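Local coordinates for DynE8 (Micromonospora chersina, PDB 4AMM), which is the acyltransferase domain of an iterative enediyne polyketide synthase and probably loads acyl units for assembly of the polyketide chain, at residues V235-N240 against V246-R251; E242-V247 against S355-A360. All coordinates share one frame; numbering follows the deposited sequence. Where two conformers were deposited one is given.

Contact 1 (235-240 with 246-251) is buried and lies inside a beta hairpin; contact 2 (242-247 with 355-360) is a smaller surface meeting, where the turn end of that hairpin faces the helix 353-360 across a sequence gap of more than a hundred residues. Both use strand 244-250 and share Val246 and Val247. In contact 1 the backbones do the binding through direct hydrogen bonds, with small and branched aliphatic side chains packed beside them. In contact 2 polar or charged side chains meet a leucine and a backbone carbonyl, partly through water. One of the places where the two touch is Asn240 OD1 against Leu357 CD1, at 3.4 Å.

Contact 1: V235-N240 against V246-R251; sequences VVAVDN and VVAGTR
Val238 lies side by side with Val246 on the face that also carries Val235 and Ala248, and the two valines overlap through their branch carbons, Val238 CB to Val246 CB at 3.8 Å. In Val246, CG1 is anti to the backbone N (chi1 -179°), which leaves CG2 as the branch turned to Val238 CB, 4.0 Å away. Ala237 turns its CB toward the other strand, 3.7 Å from Ala248 CB; a single methyl suits this direction, where Ala237 CB already lies 3.5 Å from Val246 O. The cause is a classic beta bulge in this antiparallel hairpin of the acyltransferase domain: Ala237 and Val238 together face the single residue Val246, and the register shifts by one. Val246 O consequently takes two amides, Ala237 N at 2.8 Å and Val238 N at 3.0 Å, with both donors tilted from the carbonyl plane. Val246 N returns a nearly straight bond (171°) to Val238 O. Beyond the bulge, Val235 and Ala248 form a regular hydrogen-bonded pair, joined N to O in both directions, and Val235 O also receives a CA-H contact from Val247 CA at 3.1 Å. Val236 and Val247 are the non-hydrogen-bonded pair between, and their side chains diverge: Val236 leans on Leu222 and Arg226 of helix 222-229, while Val247 touches Leu216 on the next strand. Branched valines suit these extended, buried positions. Asp239 points away from the partner strand and forms a salt bridge with Arg334; Asn240 OD1 hydrogen-bonds His175 NE2, within a probable GxSxG nucleophile elbow.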
loop_
_atom_site.group_PDB
_atom_site.type_symbol
_atom_site.label_atom_id
_atom_site.label_comp_id
_atom_site.label_asym_id
_atom_site.label_seq_id
_atom_site.Cartn_x
_atom_site.Cartn_y
_atom_site.Cartn_z
ATOM N N VAL A 235 -23.582 -7.065 6.320
ATOM C CA VAL A 235 -22.459 -7.999 6.648
ATOM C C VAL A 235 -21.168 -7.287 6.591
ATOM O O VAL A 235 -20.998 -6.226 5.934
ATOM C CB VAL A 235 -22.441 -9.188 5.682
ATOM C CG1 VAL A 235 -23.816 -9.975 5.832
ATOM C CG2 VAL A 235 -22.133 -8.796 4.266
ATOM N N VAL A 236 -20.144 -7.859 7.250
ATOM C CA VAL A 236 -18.806 -7.289 7.151
ATOM C C VAL A 236 -18.261 -7.458 5.766
ATOM O O VAL A 236 -18.287 -8.586 5.189
ATOM C CB VAL A 236 -17.895 -7.986 8.172
ATOM C CG1 VAL A 236 -16.474 -7.533 8.043
ATOM C CG2 VAL A 236 -18.332 -7.625 9.625
ATOM N N ALA A 237 -17.785 -6.359 5.177
ATOM C CA ALA A 237 -17.211 -6.334 3.872
ATOM C C ALA A 237 -15.714 -6.178 3.932
ATOM O O ALA A 237 -15.007 -6.839 3.153
ATOM C CB ALA A 237 -17.861 -5.131 3.096
ATOM N N VAL A 238 -15.195 -5.305 4.830
ATOM C CA VAL A 238 -13.760 -5.049 4.813
ATOM C C VAL A 238 -13.350 -4.943 6.284
ATOM O O VAL A 238 -13.842 -4.101 7.032
ATOM C CB VAL A 238 -13.444 -3.727 4.102
ATOM C CG1 VAL A 238 -11.895 -3.459 4.124
ATOM C CG2 VAL A 238 -14.005 -3.679 2.671
ATOM N N ASP A 239 -12.450 -5.812 6.729
ATOM C CA ASP A 239 -11.891 -5.758 8.123
ATOM C C ASP A 239 -10.539 -5.134 8.032
ATOM O O ASP A 239 -9.522 -5.800 7.695
ATOM C CB ASP A 239 -11.798 -7.156 8.716
ATOM C CG ASP A 239 -11.213 -7.150 10.094
ATOM O OD1 ASP A 239 -11.038 -6.066 10.718
ATOM O OD2 ASP A 239 -10.815 -8.310 10.512
ATOM N N ASN A 240 -10.446 -3.808 8.218
ATOM C CA ASN A 240 -9.145 -3.112 7.967
ATOM C C ASN A 240 -8.308 -2.970 9.196
ATOM O O ASN A 240 -7.141 -2.601 9.118
ATOM C CB ASN A 240 -9.390 -1.702 7.468
ATOM C CG ASN A 240 -9.604 -1.674 6.012
ATOM O OD1 ASN A 240 -9.092 -2.566 5.267
ATOM N ND2 ASN A 240 -10.399 -0.696 5.553
ATOM N N VAL A 246 -15.721 -2.037 7.556
ATOM C CA VAL A 246 -16.727 -1.567 6.574
ATOM C C VAL A 246 -17.778 -2.657 6.506
ATOM O O VAL A 246 -17.419 -3.857 6.326
ATOM C CB VAL A 246 -16.142 -1.265 5.250
ATOM C CG1 VAL A 246 -17.195 -0.744 4.237
ATOM C CG2 VAL A 246 -14.989 -0.259 5.355
ATOM N N VAL A 247 -19.034 -2.343 6.598
ATOM C CA VAL A 247 -20.180 -3.227 6.354
ATOM C C VAL A 247 -20.875 -2.880 5.067
ATOM O O VAL A 247 -20.667 -1.785 4.499
ATOM C CB VAL A 247 -21.203 -3.287 7.510
ATOM C CG1 VAL A 247 -20.500 -3.749 8.803
ATOM C CG2 VAL A 247 -21.900 -1.919 7.708
ATOM N N ALA A 248 -21.602 -3.849 4.524
ATOM C CA ALA A 248 -22.231 -3.705 3.188
ATOM C C ALA A 248 -23.576 -4.379 3.210
ATOM O O ALA A 248 -23.843 -5.332 3.923
ATOM C CB ALA A 248 -21.358 -4.282 2.110
ATOM N N GLY A 249 -24.470 -3.829 2.355
ATOM C CA GLY A 249 -25.846 -4.427 2.156
ATOM C C GLY A 249 -26.696 -3.440 1.365
ATOM O O GLY A 249 -26.187 -2.582 0.765
ATOM N N THR A 250 -27.969 -3.847 1.324
ATOM C CA THR A 250 -28.917 -2.977 0.664
ATOM C C THR A 250 -29.045 -1.667 1.466
ATOM O O THR A 250 -28.703 -1.565 2.649
ATOM C CB THR A 250 -30.297 -3.624 0.535
ATOM O OG1 THR A 250 -30.834 -3.769 1.833
ATOM C CG2 THR A 250 -30.246 -4.953 -0.229
ATOM N N ARG A 251 -29.709 -0.655 0.888
ATOM C CA ARG A 251 -29.854 0.595 1.617
ATOM C C ARG A 251 -30.684 0.457 2.901
ATOM O O ARG A 251 -30.271 0.924 3.982
ATOM C CB ARG A 251 -30.368 1.679 0.634
ATOM C CG ARG A 251 -29.328 2.042 -0.438
ATOM C CD ARG A 251 -28.542 3.370 -0.214
ATOM N NE ARG A 251 -27.572 3.489 -1.316
ATOM C CZ ARG A 251 -26.244 3.495 -1.186
ATOM N NH1 ARG A 251 -25.655 3.454 0.041
ATOM N NH2 ARG A 251 -25.503 3.559 -2.307
#

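Contact 2: E242-V247 against S355-A360; sequences ERHVVV and SALAEA
His244 and Leu357 make the closer-packed half of this contact, their side chains crossing at about a right angle, with Leu357 CD2 resting 3.6 Å from His244 ND1 and 3.9 Å from His244 CE1. The methyl approaches the imidazole obliquely. CG of His244 is anti to the backbone N (chi1 -175°), which carries the ring toward helix 353-360; the end of the Leu357 side chain comes close to the ring although its CB is not directed at the 242-247 segment. A leucine suits this place because its two methyls can serve different neighbours: CD2 meets His244, CD1 is the methyl beside Asn240, and the side chain also touches His175. The fold here brings the turn of the hairpin 235-241/244-250 up against helix 353-360, so the hairpin, part of a mixed sheet of the acyltransferase domain, meets a helix that follows strand 344-347 of the parallel sheet.

The other half is loose and wet. Arg243, extended from CG to NE, lays its CD 3.5 Å from Ala360 O without a direct hydrogen bond to it. Instead, one water bridges the two: it accepts from Arg243 NE at 2.9 Å, lying in the guanidinium plane at its edge, and donates to Ala360 O at 2.9 Å. A long, charged chain suits this exposed place, where its CD packs by the carbonyl of Ala360 and its polar group can stay hydrated.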
loop_
_atom_site.group_PDB
_atom_site.type_symbol
_atom_site.label_atom_id
_atom_site.label_comp_id
_atom_site.label_asym_id
_atom_site.label_seq_id
_atom_site.Cartn_x
_atom_site.Cartn_y
_atom_site.Cartn_z
ATOM N N GLU A 242 -8.509 -2.695 13.965
ATOM C CA GLU A 242 -9.238 -2.408 15.192
ATOM C C GLU A 242 -10.024 -1.116 15.140
ATOM O O GLU A 242 -10.944 -0.963 15.975
ATOM C CB GLU A 242 -8.278 -2.410 16.453
ATOM C CG GLU A 242 -7.541 -3.802 16.611
ATOM C CD GLU A 242 -8.428 -4.973 17.041
ATOM O OE1 GLU A 242 -9.352 -4.789 17.911
ATOM O OE2 GLU A 242 -8.123 -6.107 16.554
ATOM N N ARG A 243 -9.656 -0.237 14.212
ATOM C CA ARG A 243 -10.268 1.102 14.149
ATOM C C ARG A 243 -11.102 1.286 12.918
ATOM O O ARG A 243 -11.587 2.363 12.719
ATOM C CB ARG A 243 -9.139 2.177 14.183
ATOM C CG ARG A 243 -8.140 2.026 15.371
ATOM C CD ARG A 243 -6.892 2.805 15.160
ATOM N NE ARG A 243 -6.047 2.518 16.322
ATOM C CZ ARG A 243 -5.980 3.238 17.442
ATOM N NH1 ARG A 243 -6.689 4.374 17.555
ATOM N NH2 ARG A 243 -5.258 2.804 18.450
ATOM N N HIS A 244 -11.275 0.254 12.088
ATOM C CA HIS A 244 -11.929 0.498 10.805
ATOM C C HIS A 244 -12.498 -0.793 10.267
ATOM O O HIS A 244 -11.722 -1.643 9.820
ATOM C CB HIS A 244 -10.902 1.111 9.874
ATOM C CG HIS A 244 -11.391 1.543 8.539
ATOM N ND1 HIS A 244 -10.509 2.060 7.617
ATOM C CD2 HIS A 244 -12.601 1.530 7.927
ATOM C CE1 HIS A 244 -11.152 2.380 6.514
ATOM N NE2 HIS A 244 -12.406 2.011 6.654
ATOM N N VAL A 245 -13.828 -0.921 10.258
ATOM C CA VAL A 245 -14.490 -2.126 9.640
ATOM C C VAL A 245 -15.593 -1.550 8.763
ATOM O O VAL A 245 -16.376 -0.626 9.187
ATOM C CB VAL A 245 -15.036 -2.998 10.680
ATOM C CG1 VAL A 245 -15.797 -4.208 10.007
ATOM C CG2 VAL A 245 -13.876 -3.583 11.514
ATOM N N VAL A 246 -15.721 -2.037 7.556
ATOM C CA VAL A 246 -16.727 -1.567 6.574
ATOM C C VAL A 246 -17.778 -2.657 6.506
ATOM O O VAL A 246 -17.419 -3.857 6.326
ATOM C CB VAL A 246 -16.142 -1.265 5.250
ATOM C CG1 VAL A 246 -17.195 -0.744 4.237
ATOM C CG2 VAL A 246 -14.989 -0.259 5.355
ATOM N N VAL A 247 -19.034 -2.343 6.598
ATOM C CA VAL A 247 -20.180 -3.227 6.354
ATOM C C VAL A 247 -20.875 -2.880 5.067
ATOM O O VAL A 247 -20.667 -1.785 4.499
ATOM C CB VAL A 247 -21.203 -3.287 7.510
ATOM C CG1 VAL A 247 -20.500 -3.749 8.803
ATOM C CG2 VAL A 247 -21.900 -1.919 7.708
ATOM N N SER A 355 -0.932 2.250 2.769
ATOM C CA SER A 355 0.012 2.719 3.761
ATOM C C SER A 355 -0.754 3.459 4.883
ATOM O O SER A 355 -0.424 3.285 5.997
ATOM C CB SER A 355 1.136 3.592 3.193
ATOM O OG SER A 355 0.605 4.567 2.333
ATOM N N ALA A 356 -1.794 4.208 4.492
ATOM C CA ALA A 356 -2.659 4.834 5.524
ATOM C C ALA A 356 -3.316 3.724 6.405
ATOM O O ALA A 356 -3.330 3.828 7.618
ATOM C CB ALA A 356 -3.724 5.633 4.840
ATOM N N LEU A 357 -3.880 2.666 5.749
ATOM C CA LEU A 357 -4.492 1.575 6.585
ATOM C C LEU A 357 -3.459 0.877 7.489
ATOM O O LEU A 357 -3.693 0.534 8.607
ATOM C CB LEU A 357 -5.183 0.495 5.752
ATOM C CG LEU A 357 -6.338 0.927 4.948
ATOM C CD1 LEU A 357 -6.953 -0.174 4.104
ATOM C CD2 LEU A 357 -7.441 1.598 5.729
ATOM N N ALA A 358 -2.219 0.658 6.971
ATOM C CA ALA A 358 -1.177 0.038 7.763
ATOM C C ALA A 358 -0.703 0.897 8.923
ATOM O O ALA A 358 -0.464 0.432 9.983
ATOM C CB ALA A 358 0.008 -0.361 6.855
ATOM N N GLU A 359 -0.575 2.200 8.642
ATOM C CA GLU A 359 -0.246 3.132 9.713
ATOM C C GLU A 359 -1.356 3.118 10.798
ATOM O O GLU A 359 -1.047 3.165 12.003
ATOM C CB GLU A 359 -0.047 4.531 9.176
ATOM C CG GLU A 359 1.277 4.731 8.428
ATOM C CD GLU A 359 1.522 6.255 8.035
ATOM O OE1 GLU A 359 0.542 7.004 7.677
ATOM O OE2 GLU A 359 2.709 6.670 8.110
ATOM N N ALA A 360 -2.621 3.041 10.335
ATOM C CA ALA A 360 -3.715 2.971 11.350
ATOM C C ALA A 360 -3.606 1.729 12.199
ATOM O O ALA A 360 -4.202 1.631 13.279
ATOM C CB ALA A 360 -5.107 3.122 10.660
HETATM O O HOH W 1 -4.537 0.118 15.707
#